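PDB 2PH5: homospermidine synthase from Legionella pneumophila subsp. pneumophila str. Philadelphia 1, which binds NAD and probably catalyses the formation of the polyamine homospermidine, an aminobutyl-transfer reaction. Local coordinates for residues 222-226 / 321-327; 243-249 / 462-467; 261-265 / 297-301; 375-379 / 391-395. The contacts are given in a common frame with arbitrary orientation. Numbering follows the deposited sequence.

Contact 1: residues 222-226 / 321-327; sequences FVNTW and YNPCPDA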
loop_
_atom_site.group_PDB
_atom_site.type_symbol
_atom_site.label_atom_id
_atom_site.label_comp_id
_atom_site.label_asym_id
_atom_site.label_seq_id
_atom_site.Cartn_x
_atom_site.Cartn_y
_atom_site.Cartn_z
ATOM N N PHE A 222 -9.952 -7.306 -6.021
ATOM C CA PHE A 222 -8.592 -7.078 -6.478
ATOM C C PHE A 222 -8.723 -6.333 -7.812
ATOM O O PHE A 222 -9.265 -6.865 -8.782
ATOM C CB PHE A 222 -7.857 -8.409 -6.652
ATOM C CG PHE A 222 -6.361 -8.267 -6.716
ATOM C CD1 PHE A 222 -5.739 -7.800 -7.874
ATOM C CD2 PHE A 222 -5.569 -8.576 -5.607
ATOM C CE1 PHE A 222 -4.349 -7.642 -7.929
ATOM C CE2 PHE A 222 -4.180 -8.420 -5.652
ATOM C CZ PHE A 222 -3.566 -7.953 -6.815
ATOM N N VAL A 223 -8.246 -5.091 -7.838
ATOM C CA VAL A 223 -8.325 -4.251 -9.026
ATOM C C VAL A 223 -6.953 -4.085 -9.683
ATOM O O VAL A 223 -5.950 -3.819 -9.014
ATOM C CB VAL A 223 -8.918 -2.866 -8.659
ATOM C CG1 VAL A 223 -9.226 -2.059 -9.917
ATOM C CG2 VAL A 223 -10.195 -3.061 -7.856
ATOM N N ASN A 224 -6.912 -4.245 -11.003
ATOM C CA ASN A 224 -5.655 -4.144 -11.725
ATOM C C ASN A 224 -5.875 -3.745 -13.175
ATOM O O ASN A 224 -6.959 -3.928 -13.733
ATOM C CB ASN A 224 -4.909 -5.479 -11.639
ATOM C CG ASN A 224 -3.473 -5.384 -12.131
ATOM O OD1 ASN A 224 -2.833 -4.336 -12.034
ATOM N ND2 ASN A 224 -2.956 -6.494 -12.648
ATOM N N THR A 225 -4.841 -3.182 -13.781
ATOM C CA THR A 225 -4.935 -2.755 -15.160
ATOM C C THR A 225 -4.907 -3.948 -16.095
ATOM O O THR A 225 -5.167 -3.817 -17.289
ATOM C CB THR A 225 -3.815 -1.777 -15.481
ATOM O OG1 THR A 225 -2.567 -2.318 -15.038
ATOM C CG2 THR A 225 -4.075 -0.449 -14.754
ATOM N N TRP A 226 -4.579 -5.113 -15.544
ATOM C CA TRP A 226 -4.568 -6.357 -16.306
ATOM C C TRP A 226 -5.106 -7.462 -15.409
ATOM O O TRP A 226 -5.623 -7.178 -14.328
ATOM C CB TRP A 226 -3.170 -6.719 -16.807
ATOM C CG TRP A 226 -2.091 -6.643 -15.785
ATOM C CD1 TRP A 226 -1.584 -5.514 -15.218
ATOM C CD2 TRP A 226 -1.330 -7.738 -15.254
ATOM N NE1 TRP A 226 -0.552 -5.830 -14.371
ATOM C CE2 TRP A 226 -0.371 -7.184 -14.371
ATOM C CE3 TRP A 226 -1.362 -9.129 -15.439
ATOM C CZ2 TRP A 226 0.554 -7.977 -13.671
ATOM C CZ3 TRP A 226 -0.439 -9.917 -14.740
ATOM C CH2 TRP A 226 0.504 -9.333 -13.869
ATOM N N TYR A 321 8.606 -4.287 -10.190
ATOM C CA TYR A 321 7.267 -3.822 -10.549
ATOM C C TYR A 321 6.546 -2.959 -9.530
ATOM O O TYR A 321 6.568 -3.227 -8.332
ATOM C CB TYR A 321 6.381 -5.036 -10.848
ATOM C CG TYR A 321 4.991 -4.727 -11.381
ATOM C CD1 TYR A 321 3.891 -5.478 -10.974
ATOM C CD2 TYR A 321 4.786 -3.741 -12.354
ATOM C CE1 TYR A 321 2.631 -5.269 -11.521
ATOM C CE2 TYR A 321 3.519 -3.526 -12.912
ATOM C CZ TYR A 321 2.447 -4.296 -12.490
ATOM O OH TYR A 321 1.201 -4.104 -13.042
ATOM N N ASN A 322 5.881 -1.930 -10.033
ATOM C CA ASN A 322 5.095 -1.043 -9.194
ATOM C C ASN A 322 3.797 -0.883 -9.973
ATOM O O ASN A 322 3.726 -0.104 -10.929
ATOM C CB ASN A 322 5.783 0.305 -9.025
ATOM C CG ASN A 322 5.115 1.169 -7.976
ATOM O OD1 ASN A 322 5.417 2.352 -7.848
ATOM N ND2 ASN A 322 4.207 0.581 -7.212
ATOM N N PRO A 323 2.757 -1.641 -9.582
ATOM C CA PRO A 323 1.441 -1.618 -10.228
ATOM C C PRO A 323 0.683 -0.315 -10.004
ATOM O O PRO A 323 1.162 0.589 -9.318
ATOM C CB PRO A 323 0.738 -2.813 -9.599
ATOM C CG PRO A 323 1.246 -2.764 -8.200
ATOM C CD PRO A 323 2.732 -2.501 -8.383
ATOM N N CYS A 324 -0.496 -0.216 -10.603
ATOM C CA CYS A 324 -1.311 0.978 -10.460
ATOM C C CYS A 324 -1.755 1.070 -9.003
ATOM O O CYS A 324 -1.991 0.051 -8.355
ATOM C CB CYS A 324 -2.523 0.897 -11.377
ATOM S SG CYS A 324 -3.638 -0.424 -10.932
ATOM N N PRO A 325 -1.874 2.293 -8.462
ATOM C CA PRO A 325 -2.291 2.456 -7.064
ATOM C C PRO A 325 -3.410 1.524 -6.586
ATOM O O PRO A 325 -3.408 1.097 -5.429
ATOM C CB PRO A 325 -2.662 3.944 -6.972
ATOM C CG PRO A 325 -2.812 4.388 -8.401
ATOM C CD PRO A 325 -1.774 3.597 -9.133
ATOM N N ASP A 326 -4.355 1.205 -7.468
ATOM C CA ASP A 326 -5.448 0.311 -7.101
ATOM C C ASP A 326 -4.927 -1.104 -6.866
ATOM O O ASP A 326 -5.412 -1.813 -5.976
ATOM C CB ASP A 326 -6.524 0.289 -8.192
ATOM C CG ASP A 326 -7.469 1.480 -8.114
ATOM O OD1 ASP A 326 -8.251 1.674 -9.067
ATOM O OD2 ASP A 326 -7.440 2.215 -7.105
ATOM N N ALA A 327 -3.946 -1.519 -7.664
ATOM C CA ALA A 327 -3.365 -2.847 -7.503
ATOM C C ALA A 327 -2.480 -2.849 -6.251
ATOM O O ALA A 327 -2.222 -3.900 -5.671
ATOM C CB ALA A 327 -2.543 -3.229 -8.733
HETATM O O HOH W 1 -1.595 -2.198 -12.378
#
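V223, on strand 221-224, has the most surface covered here. Its CA-to-CB bond points toward the start of helix 325-336, and V223 CG1 comes to 4.0 Å from D326 OD1, a carboxylate oxygen that is itself hydrogen-bonded to T213. The backbone of the same residue does more: V223 O lies 3.1 Å from A327 CA in a CA-H...O contact. A327 is covered to a similar extent as Y321; A327 CB lies 3.5 Å from N224 OD1. A327 N also gives a weak capping bond of 3.5 Å to C324 SG, C324 being the N-cap of the helix. Y321, at the end of strand 311-322, meets the other segment further along, where W226 NE1 donates a nearly straight hydrogen bond of 2.8 Å to Y321 OH; W226 CZ2 and Y321 CE1 pack at 4.0 Å. Between these two areas, water 1 donates to N224 OD1 at 2.5 Å and to T225 OG1 at 2.8 Å and accepts from C324 N at 2.9 Å, so it ties the strand end to the turn before the helix. T225 OG1 is also bonded to D209 on strand 202-213. The result is a strand packed on a helix N-terminus, inside the part assigned to the saccharopine dehydrogenase C-terminal family, at the edge of the cofactor pocket: the W226 side chain is about 5 Å from the bound NAD.

Contact 2: residues 243-249 / 462-467; sequences WGTHEAH and DPWQFF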
loop_
_atom_site.group_PDB
_atom_site.type_symbol
_atom_site.label_atom_id
_atom_site.label_comp_id
_atom_site.label_asym_id
_atom_site.label_seq_id
_atom_site.Cartn_x
_atom_site.Cartn_y
_atom_site.Cartn_z
ATOM N N TRP A 243 21.070 -14.814 -10.900
ATOM C CA TRP A 243 22.250 -14.418 -10.139
ATOM C C TRP A 243 23.431 -13.975 -10.999
ATOM O O TRP A 243 23.989 -14.769 -11.750
ATOM C CB TRP A 243 22.692 -15.548 -9.218
ATOM C CG TRP A 243 23.327 -15.055 -7.950
ATOM C CD1 TRP A 243 24.483 -15.510 -7.380
ATOM C CD2 TRP A 243 22.819 -14.045 -7.070
ATOM N NE1 TRP A 243 24.725 -14.848 -6.200
ATOM C CE2 TRP A 243 23.718 -13.944 -5.985
ATOM C CE3 TRP A 243 21.688 -13.214 -7.092
ATOM C CZ2 TRP A 243 23.524 -13.045 -4.929
ATOM C CZ3 TRP A 243 21.496 -12.320 -6.044
ATOM C CH2 TRP A 243 22.413 -12.244 -4.975
ATOM N N GLY A 244 23.807 -12.706 -10.877
ATOM C CA GLY A 244 24.921 -12.192 -11.650
ATOM C C GLY A 244 26.260 -12.565 -11.045
ATOM O O GLY A 244 26.376 -12.714 -9.830
ATOM N N THR A 245 27.275 -12.717 -11.892
ATOM C CA THR A 245 28.613 -13.075 -11.428
ATOM C C THR A 245 29.294 -11.992 -10.580
ATOM O O THR A 245 30.266 -12.279 -9.892
ATOM C CB THR A 245 29.529 -13.437 -12.613
ATOM O OG1 THR A 245 29.312 -12.518 -13.689
ATOM C CG2 THR A 245 29.242 -14.851 -13.094
ATOM N N HIS A 246 28.787 -10.763 -10.607
ATOM C CA HIS A 246 29.398 -9.702 -9.810
ATOM C C HIS A 246 28.938 -9.741 -8.361
ATOM O O HIS A 246 29.652 -9.263 -7.481
ATOM C CB HIS A 246 29.064 -8.318 -10.374
ATOM C CG HIS A 246 27.721 -7.806 -9.952
ATOM N ND1 HIS A 246 26.539 -8.338 -10.424
ATOM C CD2 HIS A 246 27.371 -6.853 -9.055
ATOM C CE1 HIS A 246 25.522 -7.736 -9.833
ATOM N NE2 HIS A 246 26.000 -6.831 -8.997
ATOM N N GLU A 247 27.745 -10.286 -8.121
ATOM C CA GLU A 247 27.180 -10.369 -6.771
ATOM C C GLU A 247 28.188 -10.910 -5.783
ATOM O O GLU A 247 28.753 -11.990 -5.972
ATOM C CB GLU A 247 25.935 -11.267 -6.747
ATOM C CG GLU A 247 24.793 -10.818 -7.648
ATOM C CD GLU A 247 24.153 -9.505 -7.214
ATOM O OE1 GLU A 247 23.200 -9.069 -7.893
ATOM O OE2 GLU A 247 24.596 -8.912 -6.208
ATOM N N ALA A 248 28.397 -10.158 -4.712
ATOM C CA ALA A 248 29.354 -10.539 -3.683
ATOM C C ALA A 248 28.691 -10.828 -2.340
ATOM O O ALA A 248 29.375 -11.069 -1.346
ATOM C CB ALA A 248 30.397 -9.425 -3.529
ATOM N N HIS A 249 27.362 -10.811 -2.316
ATOM C CA HIS A 249 26.600 -11.059 -1.084
ATOM C C HIS A 249 25.555 -12.152 -1.296
ATOM O O HIS A 249 24.975 -12.260 -2.370
ATOM C CB HIS A 249 25.913 -9.765 -0.650
ATOM C CG HIS A 249 26.866 -8.666 -0.301
ATOM N ND1 HIS A 249 27.386 -8.509 0.966
ATOM C CD2 HIS A 249 27.412 -7.684 -1.056
ATOM C CE1 HIS A 249 28.208 -7.476 0.976
ATOM N NE2 HIS A 249 28.243 -6.956 -0.238
ATOM N N ASP A 462 30.311 -1.273 -4.254
ATOM C CA ASP A 462 29.637 -1.477 -5.522
ATOM C C ASP A 462 28.141 -1.308 -5.320
ATOM O O ASP A 462 27.462 -2.200 -4.803
ATOM C CB ASP A 462 29.947 -2.876 -6.042
ATOM C CG ASP A 462 29.226 -3.182 -7.323
ATOM O OD1 ASP A 462 29.250 -4.357 -7.747
ATOM O OD2 ASP A 462 28.634 -2.248 -7.906
ATOM N N PRO A 463 27.607 -0.159 -5.748
ATOM C CA PRO A 463 26.187 0.162 -5.620
ATOM C C PRO A 463 25.283 -0.822 -6.335
ATOM O O PRO A 463 24.130 -1.018 -5.958
ATOM C CB PRO A 463 26.103 1.571 -6.202
ATOM C CG PRO A 463 27.151 1.551 -7.261
ATOM C CD PRO A 463 28.296 0.827 -6.601
ATOM N N TRP A 464 25.816 -1.466 -7.359
ATOM C CA TRP A 464 25.009 -2.409 -8.108
ATOM C C TRP A 464 24.904 -3.791 -7.481
ATOM O O TRP A 464 24.528 -4.744 -8.152
ATOM C CB TRP A 464 25.548 -2.500 -9.519
ATOM C CG TRP A 464 25.641 -1.162 -10.133
ATOM C CD1 TRP A 464 26.729 -0.622 -10.744
ATOM C CD2 TRP A 464 24.591 -0.191 -10.233
ATOM N NE1 TRP A 464 26.426 0.628 -11.228
ATOM C CE2 TRP A 464 25.120 0.919 -10.930
ATOM C CE3 TRP A 464 23.257 -0.150 -9.804
ATOM C CZ2 TRP A 464 24.359 2.064 -11.214
ATOM C CZ3 TRP A 464 22.499 0.987 -10.085
ATOM C CH2 TRP A 464 23.057 2.080 -10.788
ATOM N N GLN A 465 25.228 -3.900 -6.197
ATOM C CA GLN A 465 25.136 -5.180 -5.499
ATOM C C GLN A 465 23.710 -5.402 -5.015
ATOM O O GLN A 465 23.096 -4.493 -4.451
ATOM C CB GLN A 465 26.071 -5.203 -4.284
ATOM C CG GLN A 465 27.536 -5.338 -4.636
ATOM C CD GLN A 465 27.920 -6.754 -4.994
ATOM O OE1 GLN A 465 28.677 -6.982 -5.933
ATOM N NE2 GLN A 465 27.418 -7.710 -4.238
ATOM N N PHE A 466 23.189 -6.608 -5.210
ATOM C CA PHE A 466 21.830 -6.912 -4.776
ATOM C C PHE A 466 21.659 -6.553 -3.295
ATOM O O PHE A 466 20.574 -6.172 -2.849
ATOM C CB PHE A 466 21.511 -8.391 -5.012
ATOM C CG PHE A 466 20.064 -8.741 -4.791
ATOM C CD1 PHE A 466 19.696 -9.623 -3.778
ATOM C CD2 PHE A 466 19.062 -8.170 -5.586
ATOM C CE1 PHE A 466 18.359 -9.930 -3.558
ATOM C CE2 PHE A 466 17.721 -8.473 -5.371
ATOM C CZ PHE A 466 17.366 -9.355 -4.354
ATOM N N PHE A 467 22.749 -6.652 -2.546
ATOM C CA PHE A 467 22.753 -6.324 -1.125
ATOM C C PHE A 467 22.234 -4.888 -0.900
ATOM O O PHE A 467 21.598 -4.609 0.119
ATOM C CB PHE A 467 24.185 -6.471 -0.592
ATOM C CG PHE A 467 24.300 -6.421 0.903
ATOM C CD1 PHE A 467 23.846 -7.472 1.689
ATOM C CD2 PHE A 467 24.902 -5.336 1.522
ATOM C CE1 PHE A 467 23.996 -7.442 3.075
ATOM C CE2 PHE A 467 25.058 -5.293 2.905
ATOM C CZ PHE A 467 24.604 -6.348 3.685
HETATM O O HOH W 2 21.958 -6.547 -8.107
#
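Hydrogen bonds fasten the 243-249 loop to the turn leading into helix 466-469. H246 NE2 donates to W464 O (2.7 Å), and F466 N donates to E247 OE2 (2.9 Å), so the glutamate binds a backbone amide in the first turn of the helix. Water 2 adds a bridge, donating to E247 OE1 at 2.8 Å and to W464 O at 3.1 Å; E247 OE1 is held as well by T316 of strand 311-322. Both segments are shaped by type I beta turns, G244 to E247 and D462 to Q465. The second contains an Asx turn, D462 OD2 accepting from W464 N at 3.0 Å, and ends at Q465, the helix N-cap. Aromatic pairs lie on both sides of the G244-E247 turn, W243 before it and H249 after it. The edge of W243 faces the F466 ring in an offset edge-to-face pair, centroids 5.8 Å apart and planes at 80°. H249 and F467 form an offset stack with centroids 4.2 Å apart and planes at 15°, and F467 CB sits over the imidazole face in a CH-pi contact, 3.8 Å from the H249 ring centroid. H249 NE2 is hydrogen-bonded to D459 OD1, outside the two segments. Q465 has the most surface covered; its side chain lies along H246, E247, A248 and H249.

Contact 3: residues 261-265 / 297-301; sequences PQCAI and ISLTN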
loop_
_atom_site.group_PDB
_atom_site.type_symbol
_atom_site.label_atom_id
_atom_site.label_comp_id
_atom_site.label_asym_id
_atom_site.label_seq_id
_atom_site.Cartn_x
_atom_site.Cartn_y
_atom_site.Cartn_z
ATOM N N PRO A 261 17.252 -24.533 -12.621
ATOM C CA PRO A 261 18.080 -23.616 -13.416
ATOM C C PRO A 261 19.318 -23.179 -12.629
ATOM O O PRO A 261 19.204 -22.678 -11.509
ATOM C CB PRO A 261 17.124 -22.461 -13.707
ATOM C CG PRO A 261 16.249 -22.442 -12.487
ATOM C CD PRO A 261 15.962 -23.907 -12.271
ATOM N N GLN A 262 20.494 -23.371 -13.222
ATOM C CA GLN A 262 21.763 -23.025 -12.574
ATOM C C GLN A 262 21.954 -21.524 -12.329
ATOM O O GLN A 262 22.604 -21.124 -11.363
ATOM C CB GLN A 262 22.940 -23.565 -13.407
ATOM C CG GLN A 262 23.006 -23.007 -14.838
ATOM C CD GLN A 262 24.272 -23.409 -15.592
ATOM O OE1 GLN A 262 24.521 -24.594 -15.834
ATOM N NE2 GLN A 262 25.074 -22.419 -15.966
ATOM N N CYS A 263 21.373 -20.704 -13.202
ATOM C CA CYS A 263 21.477 -19.248 -13.114
ATOM C C CYS A 263 20.532 -18.597 -12.104
ATOM O O CYS A 263 20.768 -17.465 -11.682
ATOM C CB CYS A 263 21.184 -18.631 -14.475
ATOM S SG CYS A 263 19.429 -18.750 -14.925
ATOM N N ALA A 264 19.464 -19.299 -11.727
ATOM C CA ALA A 264 18.478 -18.736 -10.807
ATOM C C ALA A 264 18.689 -18.974 -9.323
ATOM O O ALA A 264 19.223 -19.997 -8.887
ATOM C CB ALA A 264 17.077 -19.200 -11.193
ATOM N N ILE A 265 18.229 -18.002 -8.554
ATOM C CA ILE A 265 18.315 -18.043 -7.116
ATOM C C ILE A 265 16.904 -17.720 -6.641
ATOM O O ILE A 265 16.159 -17.007 -7.314
ATOM C CB ILE A 265 19.340 -16.997 -6.612
ATOM C CG1 ILE A 265 19.328 -16.928 -5.092
ATOM C CG2 ILE A 265 19.038 -15.627 -7.209
ATOM C CD1 ILE A 265 20.186 -15.804 -4.551
ATOM N N ILE A 297 14.874 -16.399 -16.449
ATOM C CA ILE A 297 15.875 -17.420 -16.702
ATOM C C ILE A 297 16.350 -17.411 -18.152
ATOM O O ILE A 297 17.542 -17.565 -18.431
ATOM C CB ILE A 297 15.329 -18.811 -16.368
ATOM C CG1 ILE A 297 14.736 -18.800 -14.958
ATOM C CG2 ILE A 297 16.435 -19.853 -16.506
ATOM C CD1 ILE A 297 15.626 -18.163 -13.907
ATOM N N SER A 298 15.410 -17.225 -19.071
ATOM C CA SER A 298 15.730 -17.194 -20.490
ATOM C C SER A 298 16.644 -16.015 -20.830
ATOM O O SER A 298 17.588 -16.164 -21.604
ATOM C CB SER A 298 14.444 -17.125 -21.317
ATOM O OG SER A 298 13.680 -15.981 -20.974
ATOM N N LEU A 299 16.376 -14.848 -20.255
ATOM C CA LEU A 299 17.208 -13.681 -20.529
ATOM C C LEU A 299 18.587 -13.833 -19.909
ATOM O O LEU A 299 19.595 -13.537 -20.547
ATOM C CB LEU A 299 16.557 -12.402 -19.991
ATOM C CG LEU A 299 15.342 -11.906 -20.769
ATOM C CD1 LEU A 299 14.745 -10.679 -20.096
ATOM C CD2 LEU A 299 15.760 -11.595 -22.196
ATOM N N THR A 300 18.629 -14.292 -18.664
ATOM C CA THR A 300 19.898 -14.471 -17.969
ATOM C C THR A 300 20.848 -15.370 -18.766
ATOM O O THR A 300 21.993 -14.990 -19.024
ATOM C CB THR A 300 19.681 -15.062 -16.563
ATOM O OG1 THR A 300 18.880 -14.165 -15.788
ATOM C CG2 THR A 300 21.009 -15.268 -15.864
ATOM N N ASN A 301 20.366 -16.548 -19.158
ATOM C CA ASN A 301 21.164 -17.484 -19.933
ATOM C C ASN A 301 21.542 -16.852 -21.272
ATOM O O ASN A 301 22.658 -17.021 -21.757
ATOM C CB ASN A 301 20.391 -18.787 -20.175
ATOM C CG ASN A 301 20.214 -19.613 -18.905
ATOM O OD1 ASN A 301 20.797 -19.303 -17.864
ATOM N ND2 ASN A 301 19.423 -20.676 -18.993
#
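I297 supplies most of the helix side of this apolar contact. Its CA-to-CB bond points sideways, but the m,m rotamer (chi1 -51°, chi2 -48°) carries the side chain back to the 261-265 segment. I297 CD1 packs tightly on A264 CB at 3.2 Å, while I297 CG2 lies 3.6 Å from C263 SG and 3.9 Å from P261 CB, so the two ends of the isoleucine touch three residues. Opposite it, C263 has the largest covered area of the contact. Its CB points toward the helix, and the p rotamer (chi1 71°) places SG near I297 CG2 and 3.3 Å from N301 OD1. T300, one turn on from I297, adopts the m rotamer: T300 CG2 meets C263 CB at 3.6 Å, and T300 OG1 bonds back to T296 O within the helix. N301 starts sideways, and its m rotamer brings the amide to the cysteine at the margin of the contact. S298 and L299 face other parts of the protein, S298 OG bonding to E419 and L299 packing on helix 158-176. The loop before strand 264-267 thus lies against helix 295-302. That strand is the middle one of a small antiparallel sheet, between 238-242 and 254-255, with backbone bonds from C263 to W243 and from I265 to I241; E240 of strand 238-242 touches I297, and strand 311-322 meets C263 and T300 through R314.

Contact 4: residues 375-379 / 391-395; sequences STLSI and ATSLQ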
loop_
_atom_site.group_PDB
_atom_site.type_symbol
_atom_site.label_atom_id
_atom_site.label_comp_id
_atom_site.label_asym_id
_atom_site.label_seq_id
_atom_site.Cartn_x
_atom_site.Cartn_y
_atom_site.Cartn_z
ATOM N N SER A 375 8.936 2.018 -22.958
ATOM C CA SER A 375 7.735 2.705 -23.408
ATOM C C SER A 375 6.980 3.413 -22.302
ATOM O O SER A 375 6.726 2.841 -21.247
ATOM C CB SER A 375 6.791 1.708 -24.083
ATOM O OG SER A 375 5.448 2.158 -24.035
ATOM N N THR A 376 6.633 4.670 -22.548
ATOM C CA THR A 376 5.866 5.449 -21.594
ATOM C C THR A 376 4.601 5.809 -22.344
ATOM O O THR A 376 4.593 6.743 -23.143
ATOM C CB THR A 376 6.579 6.732 -21.193
ATOM O OG1 THR A 376 7.881 6.418 -20.691
ATOM C CG2 THR A 376 5.783 7.454 -20.109
ATOM N N LEU A 377 3.544 5.042 -22.109
ATOM C CA LEU A 377 2.263 5.262 -22.771
ATOM C C LEU A 377 1.213 5.714 -21.765
ATOM O O LEU A 377 1.031 5.087 -20.724
ATOM C CB LEU A 377 1.786 3.969 -23.450
ATOM C CG LEU A 377 0.379 3.994 -24.069
ATOM C CD1 LEU A 377 0.372 4.952 -25.247
ATOM C CD2 LEU A 377 -0.047 2.591 -24.517
ATOM N N SER A 378 0.528 6.806 -22.078
ATOM C CA SER A 378 -0.513 7.318 -21.204
ATOM C C SER A 378 -1.834 6.753 -21.681
ATOM O O SER A 378 -1.950 6.301 -22.826
ATOM C CB SER A 378 -0.578 8.837 -21.270
ATOM O OG SER A 378 -1.043 9.251 -22.544
ATOM N N ILE A 379 -2.829 6.794 -20.802
ATOM C CA ILE A 379 -4.153 6.290 -21.122
ATOM C C ILE A 379 -4.787 7.133 -22.242
ATOM O O ILE A 379 -5.517 6.609 -23.087
ATOM C CB ILE A 379 -5.069 6.298 -19.864
ATOM C CG1 ILE A 379 -6.442 5.709 -20.213
ATOM C CG2 ILE A 379 -5.208 7.717 -19.304
ATOM C CD1 ILE A 379 -6.383 4.252 -20.598
ATOM N N ALA A 391 -3.452 1.770 -21.136
ATOM C CA ALA A 391 -2.020 1.865 -21.348
ATOM C C ALA A 391 -1.348 0.493 -21.292
ATOM O O ALA A 391 -0.560 0.144 -22.169
ATOM C CB ALA A 391 -1.411 2.793 -20.312
ATOM N N THR A 392 -1.681 -0.281 -20.263
ATOM C CA THR A 392 -1.112 -1.611 -20.054
ATOM C C THR A 392 -1.452 -2.603 -21.154
ATOM O O THR A 392 -0.554 -3.185 -21.762
ATOM C CB THR A 392 -1.581 -2.203 -18.700
ATOM O OG1 THR A 392 -1.298 -1.270 -17.651
ATOM C CG2 THR A 392 -0.873 -3.520 -18.408
ATOM N N SER A 393 -2.739 -2.806 -21.411
ATOM C CA SER A 393 -3.132 -3.763 -22.437
ATOM C C SER A 393 -2.533 -3.422 -23.800
ATOM O O SER A 393 -2.020 -4.302 -24.495
ATOM C CB SER A 393 -4.659 -3.844 -22.548
ATOM O OG SER A 393 -5.207 -2.622 -23.005
ATOM N N LEU A 394 -2.586 -2.145 -24.176
ATOM C CA LEU A 394 -2.063 -1.721 -25.473
ATOM C C LEU A 394 -0.593 -2.064 -25.687
ATOM O O LEU A 394 -0.179 -2.362 -26.807
ATOM C CB LEU A 394 -2.261 -0.215 -25.692
ATOM C CG LEU A 394 -1.919 0.250 -27.119
ATOM C CD1 LEU A 394 -2.685 -0.625 -28.116
ATOM C CD2 LEU A 394 -2.289 1.725 -27.314
ATOM N N GLN A 395 0.199 -2.030 -24.626
ATOM C CA GLN A 395 1.608 -2.343 -24.780
ATOM C C GLN A 395 1.779 -3.842 -25.011
ATOM O O GLN A 395 2.725 -4.277 -25.674
ATOM C CB GLN A 395 2.399 -1.907 -23.547
ATOM C CG GLN A 395 2.418 -0.420 -23.321
ATOM C CD GLN A 395 3.038 -0.048 -21.981
ATOM O OE1 GLN A 395 2.638 -0.562 -20.939
ATOM N NE2 GLN A 395 4.017 0.850 -22.005
#
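This buried strand-on-helix contact joins the end of strand 370-378 to the first turn of helix 391-408, which packs on the mixed sheet. The two axes approach to 8.3 Å at 131°, so the helix runs back obliquely against the strand direction. L377 and A391 have the largest covered areas. L377 CG is 4.3 Å from A391 CB, and that methyl also lies 3.4 Å from the backbone L377 O; L377 CD2 reaches L394 CD2 at 3.7 Å, and A382 of helix 379-385 touches both leucines. Strand, short helix 379-385 and long helix follow one another closely in the chain, so the contact closes a strand-helix-helix connection, with S378 as N-cap of the short helix and its OG bonded to E381 N. I379, the first residue of that helix, places I379 CD1 3.9 Å from A391 N. At the far end of the contact the polar link is Q395 NE2 donating to S375 OG at 2.8 Å; S375 OG has a second partner in L434 O. The Q395 side chain lies about 4 Å from that of A158, an NAD-binding residue, and about 7 Å from the cofactor itself. L394 also touches L31 of helix 23-35, in the nucleotide-binding part.

In the fold
Contacts 1 and 4 lie nearest the cofactor, with centres 13 Å apart. They touch through T225 OG1 and T392 OG1, 3.1 Å apart and probably hydrogen-bonded, and through W226 CD1 against T392 CG2 at 3.8 Å; both reach the same mixed sheet. W226 of contact 1 and Q395 of contact 4 have side chains about 5 Å and 7 Å from NAD. Contacts 2 and 3 form a second pair, centres 15 Å apart, joined by W243 N to C263 O at 2.8 Å, a probable hydrogen bond. Contact 2 lies away from the NAD site. Contacts 3 and 4, on opposite sides of the chain's centre, have centres 28 Å apart.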